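Long-range contacts in thiamine-monophosphate kinase (Stenotrophomonas maltophilia, PDB 6XEP), which probably catalyses the ATP-dependent phosphorylation of thiamine monophosphate to thiamine diphosphate, the active form of vitamin B1: residues L25-I30 and R89-T94; L49-D54 and S138-G143; G181-A186 and S196-L201. One frame throughout, in Å; residues are numbered along the deposited sequence.

Interaction 1. Residues L25-I30 and R89-T94. With NA (sodium ion), chain D.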
ATOM      1  N   LEU A  25      11.657 -10.118  15.059  1.00 22.53           N
ATOM      2  CA  LEU A  25      12.212 -11.189  15.875  1.00 24.28           C
ATOM      3  C   LEU A  25      11.383 -11.410  17.133  1.00 28.28           C
ATOM      4  O   LEU A  25      11.313 -12.532  17.638  1.00 34.66           O
ATOM      5  CB  LEU A  25      13.670 -10.873  16.234  1.00 22.93           C
ATOM      6  CG  LEU A  25      14.515 -11.999  16.833  1.00 41.97           C
ATOM      7  CD1 LEU A  25      14.658 -13.144  15.849  1.00 30.36           C
ATOM      8  CD2 LEU A  25      15.896 -11.495  17.281  1.00 35.78           C
ATOM      9  N   GLU A  26      10.723 -10.363  17.635  1.00 25.81           N
ATOM     10  CA  GLU A  26       9.950 -10.451  18.867  1.00 36.83           C
ATOM     11  C   GLU A  26       8.455 -10.631  18.620  1.00 35.18           C
ATOM     12  O   GLU A  26       7.659 -10.428  19.542  1.00 40.63           O
ATOM     13  CB  GLU A  26      10.184  -9.206  19.732  1.00 37.51           C
ATOM     14  CG  GLU A  26      11.658  -8.866  20.011  1.00 37.26           C
ATOM     15  CD  GLU A  26      12.436  -9.988  20.699  1.00 50.54           C
ATOM     16  OE1 GLU A  26      11.819 -10.862  21.349  1.00 46.13           O
ATOM     17  OE2 GLU A  26      13.684  -9.992  20.587  1.00 53.89           O
ATOM     18  N   ARG A  27       8.057 -10.990  17.401  1.00 29.67           N
ATOM     19  CA  ARG A  27       6.654 -11.166  17.029  1.00 23.39           C
ATOM     20  C   ARG A  27       6.472 -12.609  16.583  1.00 24.81           C
ATOM     21  O   ARG A  27       7.032 -13.014  15.559  1.00 27.47           O
ATOM     22  CB  ARG A  27       6.273 -10.198  15.913  1.00 19.43           C
ATOM     23  CG  ARG A  27       6.163  -8.755  16.358  1.00 23.86           C
ATOM     24  CD  ARG A  27       4.821  -8.526  17.037  1.00 24.86           C
ATOM     25  NE  ARG A  27       3.727  -8.712  16.095  1.00 23.57           N
ATOM     26  CZ  ARG A  27       3.102  -7.718  15.479  1.00 20.82           C
ATOM     27  NH1 ARG A  27       3.460  -6.453  15.702  1.00 19.43           N
ATOM     28  NH2 ARG A  27       2.122  -7.988  14.628  1.00 17.81           N
ATOM     29  N   ASP A  28       5.694 -13.399  17.330  1.00 23.87           N
ATOM     30  CA  ASP A  28       5.512 -14.797  16.955  0.57 27.45           C
ATOM     31  C   ASP A  28       4.609 -14.979  15.736  1.00 26.87           C
ATOM     32  O   ASP A  28       4.539 -16.091  15.201  1.00 30.76           O
ATOM     33  CB  ASP A  28       4.950 -15.595  18.136  0.57 30.69           C
ATOM     34  CG  ASP A  28       5.918 -15.685  19.301  0.57 32.76           C
ATOM     35  OD1 ASP A  28       7.087 -15.261  19.165  0.57 30.28           O
ATOM     36  OD2 ASP A  28       5.497 -16.189  20.364  0.57 41.48           O
ATOM     37  N   ASP A  29       3.919 -13.927  15.286  1.00 22.83           N
ATOM     38  CA  ASP A  29       3.032 -13.998  14.125  1.00 23.40           C
ATOM     39  C   ASP A  29       3.717 -13.564  12.833  1.00 19.88           C
ATOM     40  O   ASP A  29       3.057 -13.461  11.795  1.00 21.26           O
ATOM     41  CB  ASP A  29       1.785 -13.132  14.344  1.00 20.68           C
ATOM     42  CG  ASP A  29       2.131 -11.686  14.639  1.00 20.59           C
ATOM     43  OD1 ASP A  29       3.050 -11.453  15.455  1.00 23.37           O
ATOM     44  OD2 ASP A  29       1.485 -10.791  14.062  1.00 22.30           O
ATOM     45  N   ILE A  30       5.018 -13.297  12.872  1.00 17.53           N
ATOM     46  CA  ILE A  30       5.762 -12.826  11.710  1.00 17.63           C
ATOM     47  C   ILE A  30       7.005 -13.686  11.571  1.00 20.46           C
ATOM     48  O   ILE A  30       7.829 -13.742  12.492  1.00 23.76           O
ATOM     49  CB  ILE A  30       6.165 -11.357  11.848  1.00 17.12           C
ATOM     50  CG1 ILE A  30       4.948 -10.488  12.185  1.00 15.06           C
ATOM     51  CG2 ILE A  30       6.905 -10.888  10.597  1.00 16.61           C
ATOM     52  CD1 ILE A  30       5.284  -9.059  12.381  1.00 16.99           C
ATOM     53  N   ARG A  89      -7.304  -3.732  16.028  1.00 19.01           N
ATOM     54  CA  ARG A  89      -5.987  -3.873  16.635  1.00 15.45           C
ATOM     55  C   ARG A  89      -4.927  -3.870  15.540  1.00 14.32           C
ATOM     56  O   ARG A  89      -4.877  -4.825  14.749  1.00 15.61           O
ATOM     57  CB  ARG A  89      -5.924  -5.171  17.436  1.00 16.59           C
ATOM     58  CG  ARG A  89      -4.600  -5.394  18.170  1.00 22.04           C
ATOM     59  CD  ARG A  89      -4.711  -6.565  19.133  1.00 22.62           C
ATOM     60  NE  ARG A  89      -5.829  -6.387  20.051  1.00 36.87           N
ATOM     61  CZ  ARG A  89      -5.772  -5.698  21.193  1.00 40.55           C
ATOM     62  NH1 ARG A  89      -4.640  -5.107  21.576  1.00 36.05           N
ATOM     63  NH2 ARG A  89      -6.854  -5.601  21.956  1.00 37.49           N
ATOM     64  N   PRO A  90      -4.057  -2.853  15.461  1.00 17.52           N
ATOM     65  CA  PRO A  90      -3.008  -2.852  14.430  1.00 15.75           C
ATOM     66  C   PRO A  90      -2.101  -4.072  14.533  1.00 17.14           C
ATOM     67  O   PRO A  90      -1.786  -4.554  15.626  1.00 17.31           O
ATOM     68  CB  PRO A  90      -2.224  -1.562  14.712  1.00 21.26           C
ATOM     69  CG  PRO A  90      -3.140  -0.701  15.501  1.00 20.47           C
ATOM     70  CD  PRO A  90      -3.998  -1.645  16.305  1.00 19.21           C
ATOM     71  N   ALA A  91      -1.700  -4.579  13.367  1.00 14.58           N
ATOM     72  CA  ALA A  91      -0.884  -5.781  13.275  1.00 15.97           C
ATOM     73  C   ALA A  91       0.358  -5.519  12.434  1.00 15.99           C
ATOM     74  O   ALA A  91       1.480  -5.571  12.946  1.00 14.39           O
ATOM     75  CB  ALA A  91      -1.696  -6.938  12.680  1.00 17.00           C
ATOM     76  N   TRP A  92       0.163  -5.244  11.146  1.00 13.00           N
ATOM     77  CA  TRP A  92       1.263  -5.164  10.195  1.00 11.97           C
ATOM     78  C   TRP A  92       1.068  -3.964   9.273  1.00 11.92           C
ATOM     79  O   TRP A  92      -0.047  -3.462   9.092  1.00 14.42           O
ATOM     80  CB  TRP A  92       1.372  -6.439   9.350  1.00 12.83           C
ATOM     81  CG  TRP A  92       1.133  -7.712  10.092  1.00 14.01           C
ATOM     82  CD1 TRP A  92       1.925  -8.246  11.069  1.00 17.93           C
ATOM     83  CD2 TRP A  92       0.066  -8.651   9.887  1.00 15.24           C
ATOM     84  NE1 TRP A  92       1.410  -9.448  11.498  1.00 15.89           N
ATOM     85  CE2 TRP A  92       0.264  -9.713  10.800  1.00 18.56           C
ATOM     86  CE3 TRP A  92      -1.043  -8.688   9.040  1.00 14.02           C
ATOM     87  CZ2 TRP A  92      -0.602 -10.803  10.883  1.00 23.07           C
ATOM     88  CZ3 TRP A  92      -1.909  -9.779   9.121  1.00 21.58           C
ATOM     89  CH2 TRP A  92      -1.682 -10.815  10.044  1.00 24.75           C
ATOM     90  N   CYS A  93       2.162  -3.503   8.668  1.00 11.33           N
ATOM     91  CA  CYS A  93       2.013  -2.472   7.647  1.00 12.64           C
ATOM     92  C   CYS A  93       3.095  -2.595   6.584  1.00 13.33           C
ATOM     93  O   CYS A  93       4.128  -3.245   6.777  1.00 13.45           O
ATOM     94  CB  CYS A  93       2.022  -1.068   8.259  1.00 15.81           C
ATOM     95  SG  CYS A  93       3.524  -0.645   9.092  1.00 20.38           S
ATOM     96  N   THR A  94       2.832  -1.963   5.441  1.00 14.99           N
ATOM     97  CA  THR A  94       3.821  -1.827   4.379  1.00 12.18           C
ATOM     98  C   THR A  94       4.061  -0.350   4.128  1.00 13.75           C
ATOM     99  O   THR A  94       3.231   0.502   4.446  1.00 16.26           O
ATOM    100  CB  THR A  94       3.381  -2.484   3.070  1.00 16.70           C
ATOM    101  OG1 THR A  94       2.165  -1.881   2.628  1.00 19.94           O
ATOM    102  CG2 THR A  94       3.197  -4.009   3.249  1.00 16.87           C
TER
HETATM  103 NA    NA D 403       9.068 -13.548  14.386  1.00 24.65          NA
HETATM  104  O   HOH W   1      11.266 -13.635  12.648  0.52 24.65           O

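Interaction 2. Residues L49-D54 and S138-G143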
ATOM      1  N   LEU A  49      -9.519  -9.443   9.165  1.00 17.96           N
ATOM      2  CA  LEU A  49      -8.568  -8.402   8.814  1.00 16.54           C
ATOM      3  C   LEU A  49      -9.293  -7.206   8.226  1.00 18.56           C
ATOM      4  O   LEU A  49     -10.223  -7.364   7.431  1.00 16.68           O
ATOM      5  CB  LEU A  49      -7.564  -8.889   7.768  1.00 22.09           C
ATOM      6  CG  LEU A  49      -6.411  -9.800   8.090  1.00 37.00           C
ATOM      7  CD1 LEU A  49      -5.661 -10.022   6.781  1.00 33.71           C
ATOM      8  CD2 LEU A  49      -5.547  -9.112   9.090  1.00 30.57           C
ATOM      9  N   VAL A  50      -8.832  -6.016   8.579  1.00 17.19           N
ATOM     10  CA  VAL A  50      -9.261  -4.796   7.905  1.00 16.41           C
ATOM     11  C   VAL A  50      -8.012  -4.054   7.478  1.00 20.47           C
ATOM     12  O   VAL A  50      -6.976  -4.104   8.145  1.00 18.76           O
ATOM     13  CB  VAL A  50     -10.150  -3.878   8.767  1.00 20.44           C
ATOM     14  CG1 VAL A  50     -11.405  -4.575   9.117  1.00 26.71           C
ATOM     15  CG2 VAL A  50      -9.444  -3.462  10.009  1.00 18.71           C
ATOM     16  N   VAL A  51      -8.104  -3.377   6.345  1.00 14.10           N
ATOM     17  CA  VAL A  51      -6.928  -2.820   5.701  1.00 12.99           C
ATOM     18  C   VAL A  51      -7.227  -1.380   5.341  1.00 18.36           C
ATOM     19  O   VAL A  51      -8.309  -1.081   4.815  1.00 19.60           O
ATOM     20  CB  VAL A  51      -6.541  -3.618   4.444  1.00 20.69           C
ATOM     21  CG1 VAL A  51      -5.296  -3.046   3.844  1.00 20.82           C
ATOM     22  CG2 VAL A  51      -6.334  -5.085   4.792  1.00 25.71           C
ATOM     23  N   THR A  52      -6.279  -0.495   5.628  1.00 14.11           N
ATOM     24  CA  THR A  52      -6.376   0.919   5.306  0.67 15.39           C
ATOM     25  C   THR A  52      -5.166   1.322   4.486  1.00 17.92           C
ATOM     26  O   THR A  52      -4.103   0.719   4.603  1.00 18.58           O
ATOM     27  CB  THR A  52      -6.435   1.805   6.560  0.67 19.98           C
ATOM     28  OG1 THR A  52      -5.185   1.743   7.253  0.67 19.00           O
ATOM     29  CG2 THR A  52      -7.533   1.354   7.487  0.67 17.05           C
ATOM     30  N   ALA A  53      -5.326   2.358   3.665  1.00 15.33           N
ATOM     31  CA  ALA A  53      -4.200   2.814   2.865  1.00 18.18           C
ATOM     32  C   ALA A  53      -4.348   4.308   2.663  1.00 24.60           C
ATOM     33  O   ALA A  53      -5.448   4.790   2.400  1.00 24.00           O
ATOM     34  CB  ALA A  53      -4.127   2.121   1.502  1.00 22.91           C
ATOM     35  N   ASP A  54      -3.236   5.023   2.781  1.00 23.29           N
ATOM     36  CA  ASP A  54      -3.209   6.473   2.641  1.00 19.99           C
ATOM     37  C   ASP A  54      -1.890   6.849   1.993  1.00 21.11           C
ATOM     38  O   ASP A  54      -0.865   6.219   2.264  1.00 20.75           O
ATOM     39  CB  ASP A  54      -3.333   7.177   3.996  1.00 23.89           C
ATOM     40  CG  ASP A  54      -4.668   6.916   4.680  1.00 34.27           C
ATOM     41  OD1 ASP A  54      -4.720   6.001   5.534  1.00 33.11           O
ATOM     42  OD2 ASP A  54      -5.666   7.616   4.361  1.00 31.06           O
ATOM     43  N   SER A 138       3.329   6.094   0.759  1.00 18.69           N
ATOM     44  CA  SER A 138       2.070   5.363   0.763  1.00 15.65           C
ATOM     45  C   SER A 138       2.181   4.230   1.771  1.00 25.66           C
ATOM     46  O   SER A 138       3.065   3.377   1.651  1.00 19.51           O
ATOM     47  CB  SER A 138       1.748   4.815  -0.625  1.00 21.66           C
ATOM     48  OG  SER A 138       0.389   4.412  -0.701  1.00 23.95           O
ATOM     49  N   VAL A 139       1.289   4.215   2.757  1.00 15.40           N
ATOM     50  CA  VAL A 139       1.315   3.193   3.793  1.00 14.73           C
ATOM     51  C   VAL A 139       0.018   2.404   3.727  1.00 17.59           C
ATOM     52  O   VAL A 139      -1.068   2.967   3.553  1.00 19.59           O
ATOM     53  CB  VAL A 139       1.522   3.772   5.205  1.00 17.21           C
ATOM     54  CG1 VAL A 139       1.201   2.715   6.274  1.00 17.35           C
ATOM     55  CG2 VAL A 139       2.936   4.210   5.379  1.00 20.48           C
ATOM     56  N   THR A 140       0.145   1.092   3.820  1.00 14.09           N
ATOM     57  CA  THR A 140      -0.991   0.208   3.968  1.00 14.46           C
ATOM     58  C   THR A 140      -0.869  -0.406   5.345  1.00 17.31           C
ATOM     59  O   THR A 140       0.176  -0.970   5.669  1.00 17.30           O
ATOM     60  CB  THR A 140      -0.996  -0.873   2.889  1.00 17.17           C
ATOM     61  OG1 THR A 140      -1.042  -0.247   1.609  1.00 19.11           O
ATOM     62  CG2 THR A 140      -2.221  -1.753   3.011  1.00 17.24           C
ATOM     63  N   ALA A 141      -1.916  -0.279   6.156  1.00 14.65           N
ATOM     64  CA  ALA A 141      -1.902  -0.820   7.504  1.00 15.62           C
ATOM     65  C   ALA A 141      -2.994  -1.872   7.645  1.00 16.96           C
ATOM     66  O   ALA A 141      -4.128  -1.677   7.199  1.00 16.34           O
ATOM     67  CB  ALA A 141      -2.083   0.276   8.540  1.00 18.20           C
ATOM     68  N   MET A 142      -2.642  -2.989   8.263  1.00 14.90           N
ATOM     69  CA  MET A 142      -3.543  -4.119   8.455  0.52 14.60           C
ATOM     70  C   MET A 142      -3.815  -4.276   9.941  1.00 20.17           C
ATOM     71  O   MET A 142      -2.875  -4.361  10.731  1.00 16.69           O
ATOM     72  CB  MET A 142      -2.938  -5.415   7.907  0.52 17.65           C
ATOM     73  CG  MET A 142      -2.967  -5.557   6.395  0.52 17.85           C
ATOM     74  SD  MET A 142      -1.371  -6.092   5.745  0.52 28.89           S
ATOM     75  CE  MET A 142      -0.439  -4.612   6.071  0.52 17.83           C
ATOM     76  N   GLY A 143      -5.101  -4.308  10.315  1.00 17.77           N
ATOM     77  CA  GLY A 143      -5.509  -4.513  11.686  1.00 16.77           C
ATOM     78  C   GLY A 143      -6.447  -5.710  11.758  1.00 14.43           C
ATOM     79  O   GLY A 143      -6.890  -6.232  10.736  1.00 17.65           O
TER

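Interaction 3. Residues G181-A186 and S196-L201. With EDO (1,2-ethanediol), chain B.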
ATOM      1  N   GLY A 181       2.728  33.310   7.987  1.00 24.04           N
ATOM      2  CA  GLY A 181       4.125  33.643   8.190  1.00 22.71           C
ATOM      3  C   GLY A 181       4.557  33.695   9.635  1.00 33.75           C
ATOM      4  O   GLY A 181       5.647  34.204   9.928  1.00 31.84           O
ATOM      5  N   ALA A 182       3.741  33.178  10.555  1.00 22.59           N
ATOM      6  CA  ALA A 182       3.998  33.326  11.983  1.00 25.80           C
ATOM      7  C   ALA A 182       4.551  32.070  12.643  1.00 28.26           C
ATOM      8  O   ALA A 182       4.862  32.114  13.839  1.00 28.45           O
ATOM      9  CB  ALA A 182       2.714  33.745  12.711  1.00 26.24           C
ATOM     10  N   LEU A 183       4.674  30.956  11.919  1.00 23.54           N
ATOM     11  CA  LEU A 183       5.137  29.706  12.513  1.00 23.46           C
ATOM     12  C   LEU A 183       6.053  28.963  11.548  1.00 24.17           C
ATOM     13  O   LEU A 183       5.630  28.586  10.452  1.00 26.11           O
ATOM     14  CB  LEU A 183       3.955  28.813  12.913  1.00 21.29           C
ATOM     15  CG  LEU A 183       4.260  27.416  13.477  1.00 19.16           C
ATOM     16  CD1 LEU A 183       5.045  27.460  14.786  1.00 22.63           C
ATOM     17  CD2 LEU A 183       2.967  26.643  13.675  1.00 16.39           C
ATOM     18  N   ASN A 184       7.292  28.723  11.972  1.00 21.35           N
ATOM     19  CA  ASN A 184       8.211  27.863  11.234  1.00 21.71           C
ATOM     20  C   ASN A 184       7.939  26.410  11.605  1.00 19.58           C
ATOM     21  O   ASN A 184       7.948  26.059  12.783  1.00 22.17           O
ATOM     22  CB  ASN A 184       9.660  28.230  11.580  1.00 24.72           C
ATOM     23  CG  ASN A 184      10.688  27.495  10.722  1.00 28.51           C
ATOM     24  OD1 ASN A 184      10.370  26.548  10.007  1.00 32.50           O
ATOM     25  ND2 ASN A 184      11.944  27.944  10.794  1.00 33.73           N
ATOM     26  N   LEU A 185       7.718  25.557  10.605  1.00 20.36           N
ATOM     27  CA  LEU A 185       7.420  24.160  10.899  1.00 18.31           C
ATOM     28  C   LEU A 185       8.657  23.271  10.972  1.00 19.61           C
ATOM     29  O   LEU A 185       8.581  22.175  11.542  1.00 23.20           O
ATOM     30  CB  LEU A 185       6.460  23.585   9.842  1.00 20.40           C
ATOM     31  CG  LEU A 185       5.097  24.267   9.704  1.00 18.95           C
ATOM     32  CD1 LEU A 185       4.346  23.695   8.524  1.00 16.89           C
ATOM     33  CD2 LEU A 185       4.255  24.140  10.957  1.00 16.36           C
ATOM     34  N   ALA A 186       9.783  23.701  10.402  1.00 19.01           N
ATOM     35  CA  ALA A 186      10.963  22.853  10.280  1.00 18.73           C
ATOM     36  C   ALA A 186      11.823  22.810  11.537  1.00 24.12           C
ATOM     37  O   ALA A 186      12.719  21.963  11.626  1.00 25.15           O
ATOM     38  CB  ALA A 186      11.831  23.323   9.111  1.00 24.47           C
ATOM     39  N   SER A 196       3.210  23.717  20.821  1.00 16.17           N
ATOM     40  CA  SER A 196       2.104  22.780  20.994  0.54 14.71           C
ATOM     41  C   SER A 196       1.319  22.628  19.700  1.00 16.40           C
ATOM     42  O   SER A 196       1.043  21.508  19.256  1.00 17.08           O
ATOM     43  CB  SER A 196       1.176  23.246  22.121  0.54 19.15           C
ATOM     44  OG  SER A 196       1.841  23.318  23.376  0.54 20.93           O
ATOM     45  N   LEU A 197       0.949  23.758  19.077  1.00 12.87           N
ATOM     46  CA  LEU A 197       0.219  23.695  17.821  1.00 14.71           C
ATOM     47  C   LEU A 197       1.077  23.064  16.740  1.00 14.61           C
ATOM     48  O   LEU A 197       0.578  22.264  15.941  1.00 15.93           O
ATOM     49  CB  LEU A 197      -0.240  25.091  17.388  1.00 15.32           C
ATOM     50  CG  LEU A 197      -1.247  25.796  18.309  1.00 13.13           C
ATOM     51  CD1 LEU A 197      -1.729  27.107  17.703  1.00 13.68           C
ATOM     52  CD2 LEU A 197      -2.420  24.890  18.648  1.00 14.73           C
ATOM     53  N   ARG A 198       2.374  23.412  16.700  1.00 15.34           N
ATOM     54  CA  ARG A 198       3.253  22.871  15.664  1.00 13.98           C
ATOM     55  C   ARG A 198       3.245  21.350  15.692  1.00 13.88           C
ATOM     56  O   ARG A 198       3.132  20.696  14.649  1.00 16.25           O
ATOM     57  CB  ARG A 198       4.682  23.400  15.837  1.00 12.98           C
ATOM     58  CG  ARG A 198       5.621  23.038  14.672  1.00 13.80           C
ATOM     59  CD  ARG A 198       7.066  23.508  14.884  1.00 16.62           C
ATOM     60  NE  ARG A 198       7.788  22.728  15.905  1.00 17.21           N
ATOM     61  CZ  ARG A 198       8.615  21.715  15.641  1.00 18.63           C
ATOM     62  NH1 ARG A 198       8.851  21.344  14.388  1.00 17.94           N
ATOM     63  NH2 ARG A 198       9.224  21.077  16.636  1.00 21.57           N
ATOM     64  N   LEU A 199       3.340  20.765  16.887  1.00 15.90           N
ATOM     65  CA  LEU A 199       3.392  19.309  16.990  1.00 14.07           C
ATOM     66  C   LEU A 199       2.030  18.642  16.792  1.00 14.12           C
ATOM     67  O   LEU A 199       1.979  17.457  16.433  1.00 12.29           O
ATOM     68  CB  LEU A 199       3.985  18.909  18.341  1.00 14.09           C
ATOM     69  CG  LEU A 199       5.484  19.210  18.463  1.00 18.14           C
ATOM     70  CD1 LEU A 199       6.020  18.726  19.787  1.00 24.88           C
ATOM     71  CD2 LEU A 199       6.221  18.548  17.331  1.00 19.31           C
ATOM     72  N   ARG A 200       0.927  19.356  17.010  1.00 13.51           N
ATOM     73  CA  ARG A 200      -0.369  18.784  16.643  1.00 14.92           C
ATOM     74  C   ARG A 200      -0.526  18.671  15.132  1.00 13.30           C
ATOM     75  O   ARG A 200      -1.157  17.724  14.647  1.00 13.97           O
ATOM     76  CB  ARG A 200      -1.501  19.617  17.241  1.00 13.83           C
ATOM     77  CG  ARG A 200      -1.579  19.518  18.761  1.00 11.84           C
ATOM     78  CD  ARG A 200      -2.177  18.192  19.199  1.00 15.79           C
ATOM     79  NE  ARG A 200      -3.640  18.170  19.049  1.00 15.40           N
ATOM     80  CZ  ARG A 200      -4.356  17.057  18.958  1.00 19.03           C
ATOM     81  NH1 ARG A 200      -3.746  15.871  18.992  1.00 16.40           N
ATOM     82  NH2 ARG A 200      -5.683  17.128  18.836  1.00 18.51           N
ATOM     83  N   LEU A 201       0.040  19.616  14.373  1.00 14.43           N
ATOM     84  CA  LEU A 201       0.038  19.486  12.922  1.00 13.13           C
ATOM     85  C   LEU A 201       1.034  18.422  12.476  1.00 11.40           C
ATOM     86  O   LEU A 201       0.723  17.586  11.618  1.00 13.65           O
ATOM     87  CB  LEU A 201       0.376  20.833  12.267  1.00 12.46           C
ATOM     88  CG  LEU A 201       0.504  20.800  10.733  1.00 13.73           C
ATOM     89  CD1 LEU A 201      -0.777  20.306  10.068  1.00 17.05           C
ATOM     90  CD2 LEU A 201       0.908  22.157  10.173  1.00 18.67           C
TER
HETATM   91  C1  EDO B 401       7.487  29.703  15.636  1.00 30.17           C
HETATM   92  O1  EDO B 401       8.217  30.054  14.451  1.00 27.01           O
HETATM   93  C2  EDO B 401       7.438  30.862  16.628  1.00 37.98           C
HETATM   94  O2  EDO B 401       6.694  31.952  16.065  1.00 44.40           O

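Interaction 1. Residues L25-I30 and R89-T94
Asp29 meets the indole of Trp92 at its nitrogen edge, where OD2 of Asp29 accepts a hydrogen bond from NE1 of Trp92 at 2.9 Å. The bond is bent, with an N-H...O angle of 143°: the nitrogen comes in from above the carboxylate plane, and the two flat groups are turned 29° against each other. CG of Asp29 stands between its own backbone N and carbonyl carbon (chi1 57°). The guanidinium of Arg27 grips the carboxylate side-on in a salt bridge. NE of Arg27 bonds OD1 of Asp29 and NH2 of Arg27 bonds OD2, both at 2.9 Å, almost straight and on the syn lone pairs. NH2 of Arg27 also donates to Ala91 O across the contact at 3.0 Å; the oxygen lies near the guanidinium plane, while NH2 stands above the plane of the carbonyl. A weak bond from NH1 of Arg27 reaches Asp122 O.

Ile30 touches both flat groups. Its CD1 meets the indole rim at Trp92 CD1 (3.7 Å) and also lies over one face of the Arg27 guanidinium, toward the rim. Within the strand, Ala91 CB covers the centre of one Trp92 ring face; Ala91 and Trp92 form a classic beta bulge opposite Met142. The type I turn from Arg27 to Ile30 directs both end carbonyls to a sodium ion, joined by Thr24 O and a water. Because OD2 of Asp29 serves two donors, the ion pair and the indole are tied together, and the arginine probably favours the ionised carboxylate beside the buried indole.

Interaction 2. Residues L49-D54 and S138-G143
Val50 and Gly143, Thr52 and Ala141, and Asp54 and Val139 form three successive hydrogen-bonded pairs of an antiparallel ladder. Each pair is joined by two backbone bonds. Thr52 N lies 2.9 Å from Ala141 O. The longest of the six, from Asp54 N to Val139 O, measures 3.1 Å. At the intervening non-hydrogen-bonded pairs, CA-H...O contacts add to the seam, as from Thr140 CA to Thr52 O at 3.2 Å.

On the face holding Val51, Ala53, Thr140 and Met142, the tightest meeting is diagonal: Val51 CG1 lies 3.4 Å from Thr140 CG2, closer than usual for two methyl groups. Each of these carbons stands anti to its own backbone N (chi1 of Val51 -178°). On the other face, OG1 of Thr52, in the conformer described, comes to 3.7 Å from Ala141 CB.

Farther out, Asn79 donates to that OG1, and helix 68-85 covers this second face, with Val78 and Asn79 against Asp54 and Thr75 against Val139. The first face meets the second subunit: Thr140 OG1 is hydrogen-bonded to OG1 of Thr140 of that subunit, and Thr94 of the same subunit packs on Val51. Asp54 lies close to Asp82, and both, like Thr52, are predicted magnesium ligands. A sheet with helices on one face and the dimer partner on the other is the pattern of the PurM-like N-terminal domain, with the predicted metal site on its helix-covered side.

Interaction 3. Residues G181-A186 and S196-L201
Arg198 and Leu201, one turn apart on helix 192-202, carry the contact with the loop 181-186. Just before them, Leu197 turns into the neighbouring helices, against Leu177 of helix 170-179 and Leu259 of helix 254-259. Arg198 then runs past Leu183, Asn184 and Leu185. Its CG is anti to the backbone N (chi1 -172°), and the chain runs out extended until a bend at chi3 (72°). Along the way CB of Arg198 rests 4.2 Å from Leu183 CD1, CG of Arg198 lies 4.1 Å from Leu185 CD2, and CD of Arg198 approaches Asn184 O to 3.4 Å. At the end, NH1 of Arg198 donates to Leu185 O at 3.0 Å. That oxygen sits at the guanidinium edge, near its plane, whereas the donor stands above the carbonyl plane and the N-H...O angle is only 142°. NE of Arg198 forms a salt bridge with Glu195, so the group is held from both the loop and its own helix.

Next, Leu199 lays CD2 over one face of that guanidinium, offset toward the rim. Leu201 closes the walk: its CD2 meets Leu185 CD2 at 4.0 Å, the two side chains crossing at about a right angle.

Gly181 ends the preceding helix in a Schellman motif. A 1,2-ethanediol, probably a crystallisation additive, bonds Ala182 O through O2 and takes Asn184 N on O1. The loop joins helices 170-179 and 192-202, with an Asx turn from Asn184 OD1 to Ala186 N, in the AIR synthase-like C-terminal domain, beside the predicted substrate residue Asp274.

Interactions 1 and 2 share one sheet, in which strand 136-145 lies between strands 48-57 and 89-99. Their centres are 13 Å apart, and they join directly, with Trp92 O close to Met142 N and Thr94 N close to Thr140 O, probably as hydrogen bonds. Their segments alternate along the chain, and both contacts touch the second subunit, so strand 89-99 connects the sodium-binding loop to the sheet and the dimer interface. Interaction 3 follows later in the chain, on the opposite side of the chain's centre. Its nearest atoms are about 14 Å from interaction 2 and do not touch it, so it belongs to the C-terminal part of the fold.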